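Local coordinates for protein benzoylformate decarboxylase (Mycobacterium smegmatis, PDB 4Q9D) that belongs to the thiamine pyrophosphate-dependent enzyme family and binds a magnesium ion in its C-terminal cofactor-binding domain, at residues V375-S380 with A430-G435. Residues are numbered along the deposited sequence; the frame is centred on the assembly and turned at random.
Sequences VMESTS and ATIGDG. With MG (magnesium ion), chain F; FMT (formic acid), chain H.
Val375 and Ala430 meet CB to CB at 3.9 Å, one step of the parallel pairing of neighbouring strands in the six-stranded sheet of the C-terminal thiamine pyrophosphate-binding domain. The short strand segments 375-377 and 430-433 run within 7° of parallel. Backbone hydrogen bonds join them, from Thr431 N to Val375 O, Glu377 N to Thr431 O and Gly433 N to Glu377 O (2.8 Å). The last is bent at the acceptor, its donor tilted 21° from the carbonyl plane.

On the face shared by Val375, Ala430, Glu377 and Ile432, the Ala430 methyl packs as a small group beside the branched Val375. Ile432 brings CD1 to 3.4 Å from Glu377 CB, so the isoleucine packs on the aliphatic root of the glutamate. Beyond CG the glutamate chain is extended, and its buried carboxylate is held by backbone amides: OE1 by Gly406 N, OE2 by Gly408 N. Helix 408-421 covers this face through Val375 and Ile432.

The other face pairs Met376 with Thr431. Bent at chi2 (67°), the flexible methionine brings SD to 3.3 Å from Thr431 OG1, a hydroxyl that is hydrogen-bonded to Tyr361 OH of helix 357-367. Where the strands end, Ser378 lays CB against Gly433 N, while its OG bonds to Thr381 OG1.

Gly433-Asp434-Gly435 opens the family's GDG...N thiamine diphosphate motif, which ends in Asn461. A CB on Gly433 would collide with formic acid, probably from the crystallisation liquor. Asp434 OD2 takes a salt bridge from Arg460 and a hydrogen bond from Gly462 N, while OD1 binds magnesium at 2.3 Å. Asn461 OD1, the main-chain O of Glu463, a water and formic acid O2 are further ligands, and Gly435 N donates to that O2 at 3.1 Å.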
loop_
_atom_site.group_PDB
_atom_site.type_symbol
_atom_site.label_atom_id
_atom_site.label_comp_id
_atom_site.label_asym_id
_atom_site.label_seq_id
_atom_site.Cartn_x
_atom_site.Cartn_y
_atom_site.Cartn_z
ATOM N N VAL B 375 30.259 -14.833 -13.255
ATOM C CA VAL B 375 28.964 -14.728 -12.562
ATOM C C VAL B 375 28.923 -15.806 -11.484
ATOM O O VAL B 375 29.211 -16.966 -11.767
ATOM C CB VAL B 375 27.762 -14.911 -13.527
ATOM C CG1 VAL B 375 26.452 -14.915 -12.746
ATOM C CG2 VAL B 375 27.749 -13.805 -14.561
ATOM N N MET B 376 28.570 -15.436 -10.252
ATOM C CA MET B 376 28.681 -16.373 -9.132
ATOM C C MET B 376 27.322 -16.647 -8.513
ATOM O O MET B 376 26.606 -15.716 -8.156
ATOM C CB MET B 376 29.582 -15.782 -8.028
ATOM C CG MET B 376 29.598 -16.633 -6.729
ATOM S SD MET B 376 30.413 -18.247 -7.022
ATOM C CE MET B 376 30.925 -18.660 -5.342
ATOM N N GLU B 377 26.995 -17.925 -8.361
ATOM C CA GLU B 377 25.774 -18.348 -7.689
ATOM C C GLU B 377 25.995 -19.731 -7.088
ATOM O O GLU B 377 25.431 -20.719 -7.558
ATOM C CB GLU B 377 24.601 -18.376 -8.668
ATOM C CG GLU B 377 23.237 -18.455 -8.003
ATOM C CD GLU B 377 22.143 -17.821 -8.839
ATOM O OE1 GLU B 377 21.331 -18.569 -9.424
ATOM O OE2 GLU B 377 22.093 -16.575 -8.910
ATOM N N SER B 378 26.862 -19.806 -6.088
ATOM C CA SER B 378 27.204 -21.074 -5.457
ATOM C C SER B 378 27.720 -20.759 -4.069
ATOM O O SER B 378 28.923 -20.609 -3.858
ATOM C CB SER B 378 28.270 -21.810 -6.267
ATOM O OG SER B 378 28.625 -23.035 -5.650
ATOM N N THR B 379 26.795 -20.642 -3.125
ATOM C CA THR B 379 27.122 -20.097 -1.806
ATOM C C THR B 379 28.062 -21.002 -1.011
ATOM O O THR B 379 28.914 -20.513 -0.265
ATOM C CB THR B 379 25.859 -19.845 -0.985
ATOM O OG1 THR B 379 25.040 -21.012 -1.051
ATOM C CG2 THR B 379 25.080 -18.652 -1.557
ATOM N N SER B 380 27.929 -22.316 -1.197
ATOM C CA SER B 380 28.821 -23.258 -0.535
ATOM C C SER B 380 30.253 -23.147 -1.083
ATOM O O SER B 380 31.164 -23.719 -0.509
ATOM C CB SER B 380 28.304 -24.712 -0.621
ATOM O OG SER B 380 28.246 -25.178 -1.961
ATOM N N ALA B 430 30.076 -18.684 -15.584
ATOM C CA ALA B 430 29.123 -18.651 -14.498
ATOM C C ALA B 430 29.291 -19.925 -13.708
ATOM O O ALA B 430 29.134 -21.017 -14.249
ATOM C CB ALA B 430 27.657 -18.529 -15.059
ATOM N N THR B 431 29.615 -19.796 -12.429
ATOM C CA THR B 431 29.723 -20.977 -11.590
ATOM C C THR B 431 28.488 -21.038 -10.698
ATOM O O THR B 431 28.286 -20.175 -9.834
ATOM C CB THR B 431 31.039 -20.984 -10.762
ATOM O OG1 THR B 431 31.035 -19.872 -9.863
ATOM C CG2 THR B 431 32.266 -20.878 -11.708
ATOM N N ILE B 432 27.664 -22.058 -10.913
ATOM C CA ILE B 432 26.327 -22.118 -10.319
ATOM C C ILE B 432 26.125 -23.440 -9.577
ATOM O O ILE B 432 26.419 -24.511 -10.127
ATOM C CB ILE B 432 25.231 -22.024 -11.441
ATOM C CG1 ILE B 432 25.548 -20.900 -12.431
ATOM C CG2 ILE B 432 23.823 -21.760 -10.840
ATOM C CD1 ILE B 432 25.390 -19.488 -11.814
ATOM N N GLY B 433 25.621 -23.396 -8.345
ATOM C CA GLY B 433 25.282 -24.637 -7.645
ATOM C C GLY B 433 24.138 -25.370 -8.372
ATOM O O GLY B 433 23.384 -24.751 -9.132
ATOM N N ASP B 434 23.979 -26.676 -8.144
ATOM C CA ASP B 434 22.957 -27.436 -8.868
ATOM C C ASP B 434 21.540 -27.035 -8.461
ATOM O O ASP B 434 20.639 -27.059 -9.288
ATOM C CB ASP B 434 23.173 -28.984 -8.798
ATOM C CG ASP B 434 23.402 -29.510 -7.372
ATOM O OD1 ASP B 434 23.614 -28.731 -6.436
ATOM O OD2 ASP B 434 23.390 -30.731 -7.179
ATOM N N GLY B 435 21.335 -26.692 -7.191
ATOM C CA GLY B 435 20.031 -26.202 -6.752
ATOM C C GLY B 435 19.711 -24.849 -7.391
ATOM O O GLY B 435 18.628 -24.645 -7.949
HETATM MG MG MG F . 24.487 -28.043 -4.414
HETATM C C FMT H . 23.324 -24.763 -4.614
HETATM O O1 FMT H . 22.762 -23.871 -5.240
HETATM O O2 FMT H . 23.025 -25.944 -4.738
HETATM O O HOH W 1 26.435 -27.277 -5.619
#